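Local coordinates for protein probable arylamine n-acetyl transferase (Mycobacterium abscessus, PDB 4GUZ) that probably transfers an acetyl group from acetyl coenzyme A to arylamine substrates, as other members of the arylamine N-acetyltransferase family do, at residues E153-Y157 with I225-A230; F134-P138 with S187-F191; N9-L15 with A88-L93; V66-L71 with E81-L85. All coordinates share one frame; numbering follows the deposited sequence.

Contact 1: E153-Y157 with I225-A230; sequences ESWTY and ISPDHA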
loop_
_atom_site.group_PDB
_atom_site.type_symbol
_atom_site.label_atom_id
_atom_site.label_comp_id
_atom_site.label_asym_id
_atom_site.label_seq_id
_atom_site.Cartn_x
_atom_site.Cartn_y
_atom_site.Cartn_z
ATOM N N GLU A 153 -6.574 11.781 -10.527
ATOM C CA GLU A 153 -5.573 12.769 -10.928
ATOM C C GLU A 153 -5.088 12.405 -12.356
ATOM O O GLU A 153 -5.949 12.260 -13.231
ATOM C CB GLU A 153 -4.452 12.886 -9.874
ATOM C CG GLU A 153 -4.924 13.539 -8.575
ATOM C CD GLU A 153 -5.382 14.985 -8.703
ATOM O OE1 GLU A 153 -5.097 15.638 -9.733
ATOM O OE2 GLU A 153 -6.088 15.445 -7.784
ATOM N N SER A 154 -3.783 12.177 -12.595
ATOM C CA SER A 154 -3.308 11.802 -13.938
ATOM C C SER A 154 -3.388 10.296 -14.201
ATOM O O SER A 154 -3.117 9.848 -15.323
ATOM C CB SER A 154 -1.884 12.286 -14.183
ATOM O OG SER A 154 -1.815 13.701 -14.117
ATOM N N TRP A 155 -3.759 9.524 -13.171
ATOM C CA TRP A 155 -3.886 8.074 -13.231
ATOM C C TRP A 155 -5.298 7.719 -13.576
ATOM O O TRP A 155 -6.211 8.509 -13.316
ATOM C CB TRP A 155 -3.486 7.432 -11.889
ATOM C CG TRP A 155 -2.143 7.897 -11.409
ATOM C CD1 TRP A 155 -1.890 8.928 -10.551
ATOM C CD2 TRP A 155 -0.869 7.456 -11.900
ATOM N NE1 TRP A 155 -0.533 9.136 -10.452
ATOM C CE2 TRP A 155 0.120 8.233 -11.259
ATOM C CE3 TRP A 155 -0.461 6.405 -12.745
ATOM C CZ2 TRP A 155 1.490 8.002 -11.443
ATOM C CZ3 TRP A 155 0.901 6.203 -12.957
ATOM C CH2 TRP A 155 1.859 6.996 -12.315
ATOM N N THR A 156 -5.488 6.535 -14.166
ATOM C CA THR A 156 -6.818 6.035 -14.535
ATOM C C THR A 156 -6.918 4.580 -14.120
ATOM O O THR A 156 -5.995 3.795 -14.369
ATOM C CB THR A 156 -7.113 6.236 -16.033
ATOM O OG1 THR A 156 -6.667 7.526 -16.434
ATOM C CG2 THR A 156 -8.597 6.106 -16.360
ATOM N N TYR A 157 -8.046 4.230 -13.500
ATOM C CA TYR A 157 -8.313 2.872 -13.037
ATOM C C TYR A 157 -9.603 2.347 -13.628
ATOM O O TYR A 157 -10.495 3.121 -14.008
ATOM C CB TYR A 157 -8.390 2.837 -11.491
ATOM C CG TYR A 157 -7.089 3.268 -10.844
ATOM C CD1 TYR A 157 -5.964 2.445 -10.881
ATOM C CD2 TYR A 157 -6.977 4.498 -10.205
ATOM C CE1 TYR A 157 -4.746 2.868 -10.356
ATOM C CE2 TYR A 157 -5.762 4.930 -9.674
ATOM C CZ TYR A 157 -4.646 4.114 -9.763
ATOM O OH TYR A 157 -3.440 4.515 -9.229
ATOM N N ILE A 225 4.057 7.758 -5.051
ATOM C CA ILE A 225 3.129 8.248 -6.073
ATOM C C ILE A 225 2.715 9.684 -5.717
ATOM O O ILE A 225 2.689 10.074 -4.544
ATOM C CB ILE A 225 1.920 7.281 -6.298
ATOM C CG1 ILE A 225 1.139 7.605 -7.604
ATOM C CG2 ILE A 225 1.025 7.176 -5.056
ATOM C CD1 ILE A 225 0.145 6.512 -8.155
ATOM N N SER A 226 2.483 10.475 -6.764
ATOM C CA SER A 226 2.058 11.862 -6.720
ATOM C C SER A 226 0.875 12.010 -7.678
ATOM O O SER A 226 0.672 11.116 -8.508
ATOM C CB SER A 226 3.218 12.769 -7.154
ATOM O OG SER A 226 4.352 12.642 -6.310
ATOM N N PRO A 227 0.147 13.157 -7.706
ATOM C CA PRO A 227 -0.945 13.294 -8.690
ATOM C C PRO A 227 -0.488 13.185 -10.162
ATOM O O PRO A 227 -1.260 12.705 -11.000
ATOM C CB PRO A 227 -1.500 14.693 -8.390
ATOM C CG PRO A 227 -1.180 14.921 -6.943
ATOM C CD PRO A 227 0.211 14.337 -6.816
ATOM N N ASP A 228 0.748 13.601 -10.483
ATOM C CA ASP A 228 1.191 13.585 -11.874
ATOM C C ASP A 228 2.590 12.964 -12.038
ATOM O O ASP A 228 3.306 13.261 -13.009
ATOM C CB ASP A 228 1.142 15.028 -12.450
ATOM C CG ASP A 228 1.263 15.136 -13.966
ATOM O OD1 ASP A 228 0.625 14.332 -14.673
ATOM O OD2 ASP A 228 2.021 16.019 -14.441
ATOM N N HIS A 229 2.936 12.011 -11.143
ATOM C CA HIS A 229 4.245 11.365 -11.198
ATOM C C HIS A 229 4.339 10.191 -10.257
ATOM O O HIS A 229 3.611 10.142 -9.276
ATOM C CB HIS A 229 5.342 12.375 -10.808
ATOM C CG HIS A 229 6.634 12.158 -11.526
ATOM N ND1 HIS A 229 6.778 12.474 -12.867
ATOM C CD2 HIS A 229 7.806 11.665 -11.062
ATOM C CE1 HIS A 229 8.025 12.158 -13.178
ATOM N NE2 HIS A 229 8.681 11.667 -12.122
ATOM N N ALA A 230 5.304 9.288 -10.520
ATOM C CA ALA A 230 5.616 8.160 -9.639
ATOM C C ALA A 230 7.050 7.713 -9.813
ATOM O O ALA A 230 7.652 7.934 -10.862
ATOM C CB ALA A 230 4.683 6.988 -9.911
#

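Contact 2: F134-P138 with S187-F191; sequences FGTSP and SRHTF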
loop_
_atom_site.group_PDB
_atom_site.type_symbol
_atom_site.label_atom_id
_atom_site.label_comp_id
_atom_site.label_asym_id
_atom_site.label_seq_id
_atom_site.Cartn_x
_atom_site.Cartn_y
_atom_site.Cartn_z
ATOM N N PHE A 134 -0.687 0.038 -1.572
ATOM C CA PHE A 134 -0.166 -0.642 -2.756
ATOM C C PHE A 134 1.162 -0.016 -3.250
ATOM O O PHE A 134 1.890 -0.668 -3.993
ATOM C CB PHE A 134 -1.235 -0.643 -3.872
ATOM C CG PHE A 134 -0.882 -1.435 -5.118
ATOM C CD1 PHE A 134 -1.035 -2.815 -5.151
ATOM C CD2 PHE A 134 -0.405 -0.792 -6.260
ATOM C CE1 PHE A 134 -0.708 -3.544 -6.303
ATOM C CE2 PHE A 134 -0.071 -1.524 -7.410
ATOM C CZ PHE A 134 -0.226 -2.892 -7.423
ATOM N N GLY A 135 1.498 1.187 -2.802
ATOM C CA GLY A 135 2.711 1.871 -3.259
ATOM C C GLY A 135 2.267 2.875 -4.304
ATOM O O GLY A 135 2.121 4.053 -3.985
ATOM N N THR A 136 1.873 2.383 -5.510
ATOM C CA THR A 136 1.302 3.254 -6.565
ATOM C C THR A 136 -0.202 3.216 -6.392
ATOM O O THR A 136 -0.973 2.960 -7.321
ATOM C CB THR A 136 1.775 2.846 -7.965
ATOM O OG1 THR A 136 1.541 1.444 -8.152
ATOM C CG2 THR A 136 3.247 3.186 -8.207
ATOM N N SER A 137 -0.613 3.483 -5.172
ATOM C CA SER A 137 -1.971 3.410 -4.709
ATOM C C SER A 137 -2.894 4.481 -5.282
ATOM O O SER A 137 -2.471 5.617 -5.513
ATOM C CB SER A 137 -1.982 3.566 -3.185
ATOM O OG SER A 137 -2.012 2.302 -2.551
ATOM N N PRO A 138 -4.200 4.156 -5.410
ATOM C CA PRO A 138 -5.172 5.189 -5.739
ATOM C C PRO A 138 -5.114 6.273 -4.673
ATOM O O PRO A 138 -4.867 5.977 -3.491
ATOM C CB PRO A 138 -6.503 4.430 -5.690
ATOM C CG PRO A 138 -6.137 3.022 -5.989
ATOM C CD PRO A 138 -4.879 2.860 -5.201
ATOM N N SER A 187 -4.487 -5.587 -15.494
ATOM C CA SER A 187 -5.008 -5.992 -14.176
ATOM C C SER A 187 -3.956 -5.775 -13.096
ATOM O O SER A 187 -2.794 -6.136 -13.299
ATOM C CB SER A 187 -5.466 -7.448 -14.167
ATOM O OG SER A 187 -4.372 -8.345 -14.298
ATOM N N ARG A 188 -4.349 -5.157 -11.964
ATOM C CA ARG A 188 -3.450 -4.981 -10.817
ATOM C C ARG A 188 -3.678 -6.126 -9.857
ATOM O O ARG A 188 -2.805 -6.946 -9.642
ATOM C CB ARG A 188 -3.688 -3.650 -10.094
ATOM C CG ARG A 188 -2.790 -2.549 -10.520
ATOM C CD ARG A 188 -2.935 -1.404 -9.554
ATOM N NE ARG A 188 -2.147 -0.275 -10.027
ATOM C CZ ARG A 188 -2.036 0.878 -9.396
ATOM N NH1 ARG A 188 -2.692 1.088 -8.260
ATOM N NH2 ARG A 188 -1.289 1.848 -9.908
ATOM N N HIS A 189 -4.875 -6.173 -9.279
ATOM C CA HIS A 189 -5.260 -7.223 -8.346
ATOM C C HIS A 189 -6.726 -7.594 -8.514
ATOM O O HIS A 189 -7.499 -6.853 -9.134
ATOM C CB HIS A 189 -4.985 -6.772 -6.887
ATOM C CG HIS A 189 -5.616 -5.473 -6.461
ATOM N ND1 HIS A 189 -6.981 -5.357 -6.280
ATOM C CD2 HIS A 189 -5.021 -4.319 -6.065
ATOM C CE1 HIS A 189 -7.185 -4.117 -5.880
ATOM N NE2 HIS A 189 -6.026 -3.462 -5.699
ATOM N N THR A 190 -7.094 -8.749 -7.971
ATOM C CA THR A 190 -8.487 -9.192 -7.864
ATOM C C THR A 190 -8.780 -9.254 -6.378
ATOM O O THR A 190 -7.869 -9.515 -5.599
ATOM C CB THR A 190 -8.781 -10.535 -8.557
ATOM O OG1 THR A 190 -8.067 -11.596 -7.901
ATOM C CG2 THR A 190 -8.509 -10.512 -10.066
ATOM N N PHE A 191 -10.006 -9.004 -5.968
ATOM C CA PHE A 191 -10.344 -9.112 -4.544
ATOM C C PHE A 191 -11.770 -9.602 -4.388
ATOM O O PHE A 191 -12.567 -9.500 -5.303
ATOM C CB PHE A 191 -10.132 -7.787 -3.774
ATOM C CG PHE A 191 -10.919 -6.592 -4.281
ATOM C CD1 PHE A 191 -10.402 -5.770 -5.267
ATOM C CD2 PHE A 191 -12.160 -6.273 -3.739
ATOM C CE1 PHE A 191 -11.140 -4.686 -5.758
ATOM C CE2 PHE A 191 -12.895 -5.195 -4.216
ATOM C CZ PHE A 191 -12.372 -4.390 -5.208
#

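Contact 3: N9-L15 with A88-L93; sequences NGDELQL and AVLQRL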
loop_
_atom_site.group_PDB
_atom_site.type_symbol
_atom_site.label_atom_id
_atom_site.label_comp_id
_atom_site.label_asym_id
_atom_site.label_seq_id
_atom_site.Cartn_x
_atom_site.Cartn_y
_atom_site.Cartn_z
ATOM N N ASN A 9 -6.763 -1.999 17.181
ATOM C CA ASN A 9 -5.948 -1.239 18.145
ATOM C C ASN A 9 -5.968 0.278 17.912
ATOM O O ASN A 9 -4.920 0.934 17.984
ATOM C CB ASN A 9 -4.516 -1.761 18.183
ATOM C CG ASN A 9 -4.369 -2.940 19.094
ATOM O OD1 ASN A 9 -4.329 -2.799 20.323
ATOM N ND2 ASN A 9 -4.327 -4.127 18.515
ATOM N N GLY A 10 -7.168 0.825 17.710
ATOM C CA GLY A 10 -7.380 2.260 17.521
ATOM C C GLY A 10 -6.841 3.117 18.660
ATOM O O GLY A 10 -6.226 4.167 18.426
ATOM N N ASP A 11 -7.022 2.642 19.904
ATOM C CA ASP A 11 -6.608 3.332 21.127
ATOM C C ASP A 11 -5.088 3.474 21.269
ATOM O O ASP A 11 -4.644 4.402 21.941
ATOM C CB ASP A 11 -7.179 2.606 22.359
ATOM C CG ASP A 11 -8.663 2.846 22.593
ATOM O OD1 ASP A 11 -9.222 3.791 21.981
ATOM O OD2 ASP A 11 -9.258 2.121 23.425
ATOM N N GLU A 12 -4.300 2.586 20.641
ATOM C CA GLU A 12 -2.830 2.630 20.721
ATOM C C GLU A 12 -2.223 3.612 19.701
ATOM O O GLU A 12 -1.025 3.892 19.749
ATOM C CB GLU A 12 -2.228 1.236 20.527
ATOM C CG GLU A 12 -2.471 0.299 21.696
ATOM C CD GLU A 12 -1.561 -0.911 21.714
ATOM O OE1 GLU A 12 -0.913 -1.143 22.762
ATOM O OE2 GLU A 12 -1.480 -1.617 20.682
ATOM N N LEU A 13 -3.048 4.115 18.778
ATOM C CA LEU A 13 -2.593 5.060 17.772
ATOM C C LEU A 13 -2.454 6.464 18.355
ATOM O O LEU A 13 -3.312 6.913 19.127
ATOM C CB LEU A 13 -3.578 5.083 16.582
ATOM C CG LEU A 13 -3.314 6.124 15.474
ATOM C CD1 LEU A 13 -2.304 5.608 14.464
ATOM C CD2 LEU A 13 -4.590 6.525 14.805
ATOM N N GLN A 14 -1.391 7.171 17.935
ATOM C CA GLN A 14 -1.177 8.579 18.262
ATOM C C GLN A 14 -1.932 9.352 17.180
ATOM O O GLN A 14 -1.351 9.710 16.154
ATOM C CB GLN A 14 0.339 8.910 18.309
ATOM C CG GLN A 14 1.101 8.297 19.490
ATOM C CD GLN A 14 0.548 8.692 20.839
ATOM O OE1 GLN A 14 0.356 9.875 21.149
ATOM N NE2 GLN A 14 0.260 7.699 21.663
ATOM N N LEU A 15 -3.255 9.518 17.374
ATOM C CA LEU A 15 -4.187 10.118 16.417
ATOM C C LEU A 15 -3.762 11.492 15.895
ATOM O O LEU A 15 -3.732 11.649 14.674
ATOM C CB LEU A 15 -5.617 10.200 16.994
ATOM C CG LEU A 15 -6.726 10.704 16.045
ATOM C CD1 LEU A 15 -7.008 9.700 14.927
ATOM C CD2 LEU A 15 -8.004 10.986 16.811
ATOM N N ALA A 88 -6.346 1.406 12.053
ATOM C CA ALA A 88 -6.344 2.018 13.386
ATOM C C ALA A 88 -6.968 3.398 13.340
ATOM O O ALA A 88 -7.736 3.727 14.238
ATOM C CB ALA A 88 -4.931 2.104 13.931
ATOM N N VAL A 89 -6.664 4.193 12.292
ATOM C CA VAL A 89 -7.223 5.547 12.113
ATOM C C VAL A 89 -8.730 5.451 11.891
ATOM O O VAL A 89 -9.473 6.172 12.553
ATOM C CB VAL A 89 -6.548 6.377 10.982
ATOM C CG1 VAL A 89 -7.086 7.808 10.948
ATOM C CG2 VAL A 89 -5.038 6.405 11.144
ATOM N N LEU A 90 -9.187 4.559 10.966
ATOM C CA LEU A 90 -10.613 4.407 10.649
ATOM C C LEU A 90 -11.416 4.059 11.914
ATOM O O LEU A 90 -12.502 4.615 12.130
ATOM C CB LEU A 90 -10.829 3.342 9.553
ATOM C CG LEU A 90 -10.306 3.679 8.142
ATOM C CD1 LEU A 90 -10.559 2.529 7.168
ATOM C CD2 LEU A 90 -10.870 5.002 7.612
ATOM N N GLN A 91 -10.839 3.198 12.765
ATOM C CA GLN A 91 -11.420 2.758 14.038
ATOM C C GLN A 91 -11.572 3.931 15.013
ATOM O O GLN A 91 -12.636 4.069 15.629
ATOM C CB GLN A 91 -10.536 1.657 14.650
ATOM C CG GLN A 91 -10.991 1.101 16.008
ATOM C CD GLN A 91 -12.314 0.383 15.955
ATOM O OE1 GLN A 91 -13.300 0.817 16.561
ATOM N NE2 GLN A 91 -12.369 -0.728 15.225
ATOM N N ARG A 92 -10.519 4.767 15.162
ATOM C CA ARG A 92 -10.540 5.912 16.077
ATOM C C ARG A 92 -11.519 6.985 15.661
ATOM O O ARG A 92 -12.069 7.664 16.522
ATOM C CB ARG A 92 -9.155 6.554 16.191
ATOM C CG ARG A 92 -8.322 5.955 17.281
ATOM C CD ARG A 92 -8.818 6.262 18.698
ATOM N NE ARG A 92 -8.360 7.565 19.178
ATOM C CZ ARG A 92 -7.118 7.824 19.575
ATOM N NH1 ARG A 92 -6.184 6.881 19.525
ATOM N NH2 ARG A 92 -6.794 9.034 20.003
ATOM N N LEU A 93 -11.712 7.170 14.348
ATOM C CA LEU A 93 -12.590 8.219 13.848
ATOM C C LEU A 93 -14.060 7.757 13.734
ATOM O O LEU A 93 -14.927 8.547 13.365
ATOM C CB LEU A 93 -12.066 8.785 12.522
ATOM C CG LEU A 93 -10.703 9.511 12.559
ATOM C CD1 LEU A 93 -10.529 10.342 11.320
ATOM C CD2 LEU A 93 -10.568 10.422 13.798
#

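Contact 4: V66-L71 with E81-L85; sequences VQAKLL and EHVAL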
loop_
_atom_site.group_PDB
_atom_site.type_symbol
_atom_site.label_atom_id
_atom_site.label_comp_id
_atom_site.label_asym_id
_atom_site.label_seq_id
_atom_site.Cartn_x
_atom_site.Cartn_y
_atom_site.Cartn_z
ATOM N N VAL A 66 4.753 0.065 14.303
ATOM C CA VAL A 66 4.419 0.645 12.991
ATOM C C VAL A 66 4.397 2.178 13.029
ATOM O O VAL A 66 5.066 2.791 12.193
ATOM C CB VAL A 66 3.080 0.058 12.451
ATOM C CG1 VAL A 66 2.562 0.828 11.227
ATOM C CG2 VAL A 66 3.249 -1.420 12.119
ATOM N N GLN A 67 3.663 2.809 13.983
ATOM C CA GLN A 67 3.593 4.279 14.014
ATOM C C GLN A 67 4.949 4.910 14.368
ATOM O O GLN A 67 5.258 5.987 13.861
ATOM C CB GLN A 67 2.473 4.807 14.931
ATOM C CG GLN A 67 2.674 4.607 16.434
ATOM C CD GLN A 67 1.441 4.980 17.207
ATOM O OE1 GLN A 67 0.521 5.632 16.695
ATOM N NE2 GLN A 67 1.384 4.549 18.453
ATOM N N ALA A 68 5.768 4.231 15.187
ATOM C CA ALA A 68 7.111 4.726 15.524
ATOM C C ALA A 68 8.015 4.693 14.275
ATOM O O ALA A 68 8.688 5.675 13.985
ATOM C CB ALA A 68 7.721 3.894 16.650
ATOM N N LYS A 69 7.986 3.592 13.505
ATOM C CA LYS A 69 8.769 3.484 12.275
ATOM C C LYS A 69 8.250 4.458 11.185
ATOM O O LYS A 69 9.031 5.252 10.664
ATOM C CB LYS A 69 8.738 2.034 11.767
ATOM C CG LYS A 69 9.546 1.772 10.496
ATOM C CD LYS A 69 9.090 0.464 9.900
ATOM C CE LYS A 69 9.840 0.086 8.666
ATOM N NZ LYS A 69 9.298 -1.170 8.097
ATOM N N LEU A 70 6.941 4.423 10.878
ATOM C CA LEU A 70 6.351 5.218 9.784
ATOM C C LEU A 70 6.201 6.719 10.044
ATOM O O LEU A 70 6.219 7.490 9.083
ATOM C CB LEU A 70 4.977 4.645 9.350
ATOM C CG LEU A 70 5.003 3.209 8.819
ATOM C CD1 LEU A 70 3.720 2.843 8.094
ATOM C CD2 LEU A 70 6.134 2.992 7.889
ATOM N N LEU A 71 6.038 7.144 11.302
ATOM C CA LEU A 71 5.815 8.562 11.570
ATOM C C LEU A 71 7.007 9.253 12.275
ATOM O O LEU A 71 7.040 10.486 12.316
ATOM C CB LEU A 71 4.555 8.760 12.454
ATOM C CG LEU A 71 3.224 8.075 12.107
ATOM C CD1 LEU A 71 2.182 8.356 13.189
ATOM C CD2 LEU A 71 2.667 8.561 10.774
ATOM N N GLU A 81 1.652 -2.940 6.838
ATOM C CA GLU A 81 1.973 -1.863 7.779
ATOM C C GLU A 81 1.032 -0.682 7.549
ATOM O O GLU A 81 0.504 -0.102 8.502
ATOM C CB GLU A 81 3.422 -1.428 7.606
ATOM C CG GLU A 81 4.387 -2.446 8.146
ATOM C CD GLU A 81 5.797 -2.176 7.679
ATOM O OE1 GLU A 81 6.117 -2.569 6.536
ATOM O OE2 GLU A 81 6.576 -1.557 8.442
ATOM N N HIS A 82 0.813 -0.344 6.258
ATOM C CA HIS A 82 -0.108 0.708 5.825
ATOM C C HIS A 82 -1.546 0.390 6.277
ATOM O O HIS A 82 -2.226 1.272 6.803
ATOM C CB HIS A 82 -0.063 0.842 4.284
ATOM C CG HIS A 82 1.094 1.635 3.776
ATOM N ND1 HIS A 82 0.960 2.955 3.435
ATOM C CD2 HIS A 82 2.386 1.265 3.600
ATOM C CE1 HIS A 82 2.162 3.351 3.034
ATOM N NE2 HIS A 82 3.053 2.364 3.117
ATOM N N VAL A 83 -2.021 -0.855 6.049
ATOM C CA VAL A 83 -3.396 -1.254 6.432
ATOM C C VAL A 83 -3.544 -1.245 7.981
ATOM O O VAL A 83 -4.571 -0.772 8.475
ATOM C CB VAL A 83 -3.837 -2.590 5.781
ATOM C CG1 VAL A 83 -5.044 -3.205 6.491
ATOM C CG2 VAL A 83 -4.162 -2.372 4.311
ATOM N N ALA A 84 -2.511 -1.683 8.739
ATOM C CA ALA A 84 -2.575 -1.640 10.213
ATOM C C ALA A 84 -2.799 -0.194 10.675
ATOM O O ALA A 84 -3.716 0.065 11.447
ATOM C CB ALA A 84 -1.292 -2.208 10.830
ATOM N N LEU A 85 -2.024 0.758 10.119
ATOM C CA LEU A 85 -2.120 2.156 10.469
ATOM C C LEU A 85 -3.433 2.762 10.036
ATOM O O LEU A 85 -4.071 3.450 10.828
ATOM C CB LEU A 85 -0.949 2.938 9.851
ATOM C CG LEU A 85 -0.519 4.221 10.551
ATOM C CD1 LEU A 85 -0.011 3.936 11.969
ATOM C CD2 LEU A 85 0.619 4.874 9.782
#

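Contact 1: E153-Y157 with I225-A230
Asp228 OD1 is gripped by two donors, Ser154 OG at 2.6 Å and, from the neighbouring strand of its own sheet, Gln242 NE2. The contact sets the tips of two beta hairpins against each other: Glu153 and Ser154 connect strands 147-152 and 155-162 of one antiparallel sheet, while Pro227 and Asp228 occupy the type I turn, Ser226 to His229, of a hairpin from another. Ser154 OG meets the carboxylate on its anti side and 34° out of its plane, with Asp228 CG anti to the backbone N (chi1 -166°), which brings OD1 to the hydroxyl. The backbone adds a second tie between the turns, Ser154 N to Pro227 O at 3.0 Å. Beside it the Glu153 chain, bent at its second torsion, runs alongside the proline ring in the same direction, with Glu153 CG 3.6 Å from Pro227 CB; its carboxylate continues to a salt bridge with Arg40 on helix 32-45. Trp155 carries the buried half. Its NE1 points almost straight at Ser226 O, 3.0 Å away and within 5° of the indole plane, which helps to fix the rotation of the ring. The six-membered ring then meets the methyl of Ala230, with Trp155 CZ2 3.7 Å from Ala230 CB. Over one indole face lies the tip of Ile225, whose CD1 makes a CH-pi contact 3.7 Å from the five-membered ring centroid of Trp155.

Contact 2: F134-P138 with S187-F191
The guanidinium of Arg188 straddles one backbone carbonyl: Thr136 O lies 2.7 Å from Arg188 NH1 and 2.8 Å from Arg188 NH2. Both bonds are weak, since the oxygen sits in the fork between the two nitrogens and each N-H bends well away from it, at 129° and 125°. One face of the guanidinium is covered by Phe134 CE2, which stands 3.4 Å above its plane; ring and guanidinium are only 19° from parallel, but the ring is displaced, and its CE2 corner does the touching. The hydroxyl of Thr136 also comes over a face of the guanidinium, at an angle too poor for a bond. An extended chain from CG to NE lets Arg188 reach across to the loop, past the phenyl ring, where Arg188 CD is 3.6 Å from Phe134 CE2. Further out, Phe134 CD1 approaches the imidazole edge of His189 at 4.4 Å from His189 CD2. The loop itself turns tightly, Thr136 being the centre of an inverse gamma turn, and Ser137 OG receives Phe134 N at 2.8 Å. Arg188 NE forms a salt bridge with Glu175, and His189 NE2 binds Asp131, probably the acid of the Cys-His-Asp catalytic triad known in this family; Phe134 meets His116, its probable histidine, edge to face. Arg188 and His189 form a classic beta bulge opposite Leu173, and both side chains leave strand 185-196 toward the loop, between neighbouring strands 96-104 and 170-176 and close to Tyr157 of strand 155-162.

Contact 3: N9-L15 with A88-L93
A short 3-10 turn at residues 10-12, ahead of helix 15-21, docks on the C-terminal end of helix 79-92, and Arg92 holds it there. Arg92 NH1 donates to two carbonyls, Gly10 O in the turn and Leu13 O just after it, each at 2.9 Å. The first bond is the straighter, 161° at the hydrogen, and lies nearly in the guanidinium plane; the second is bent and tilted from it. Gly10 O is gripped twice, because Leu13 N reaches it from the opposite face of its plane to Arg92 NH1 and so closes the turn. Bends at the second and third torsions (-69° and -83°) fold the arginine back over the glycine carbonyl instead of letting it run out from the helix. Leu15 CB lies over one face of the guanidinium, 3.4 Å from Arg92 NH2, while Asp11 remains near enough perhaps to favour the positive charge. Beneath this polar rim the backbone comes close, Gly10 CA standing 3.6 Å from Ala88 O. The leucines fill in the apolar side: Leu13 CD2 meets Val89 CG2 at 3.7 Å, crossing obliquely, and Leu15 CD1 meets Leu93 CD2 at 3.8 Å. Val89 and Leu93 also rest on Leu38 of helix 32-45. Apolar side chains of the lead-in to helix 15-21 packed on helix 79-92, edged by an arginine that ties down the turn, belong to the N-terminal helical bundle of arylamine N-acetyltransferases.

Contact 4: V66-L71 with E81-L85
Leu85 and Leu70 reach past one another, pointing opposite ways, from two helices of the N-terminal bundle, 79-92 and 63-72, whose segments cross steeply at -111° with their axes 10.5 Å apart at closest approach. Leu85 packs as a knob into a hole lined by Val66, Gln67, Leu70 and Leu71. With its CG directed anti to the backbone N (chi1 -154°), the leucine sends its two methyls to different walls. Leu85 CD1 lies 4.0 Å from Gln67 CB and nearly as close to Val66 CG1, whereas Leu85 CD2 meets Leu70 CD1 at 4.1 Å and also reaches Leu71. Val66 runs antiparallel to the knob and presses its CG1 methyl against the other helix backbone, 3.5 Å from Glu81 O. One turn before Leu85, Glu81 provides the polar end of the interface. Its extended chain meets the fully extended chain of Lys69 at about a right angle, with their charged ends joined in a salt bridge. This ion pair is held on both sides by further partners: Asp52 forms a second salt bridge with Lys69 NZ, and Tyr78 N donates to Glu81 OE1. A buried carboxylate is thereby supplied at both oxygens, which would be expected to favour its ionised form. Lys69 NZ approaches the syn lone pair of Glu81 OE2 at 2.8 Å.

In the fold
Contacts 3 and 4 share helix 79-92 and belong to the helical bundle; contacts 1 and 2 reach the eight-stranded sheet on strands 155-162 and 185-196. Contacts 2 and 4 are buried, while 1 and 3, farther from the chain centre, are partly exposed. Both deep contacts hold a charged group with a second partner, but contact 4 sets it beside aliphatic packing and contact 2 against an aromatic ring and a carbonyl. Carbonyl oxygens accept from side chains in contacts 1, 2 and 3, though the bonds of contact 2 are weak; contact 4 instead relies on a salt bridge. Contacts 1 and 2 touch through Tyr157 and Arg188, and Gln67 joins contacts 3 and 4 by probable hydrogen bonds to Glu12 O and Gln14 N.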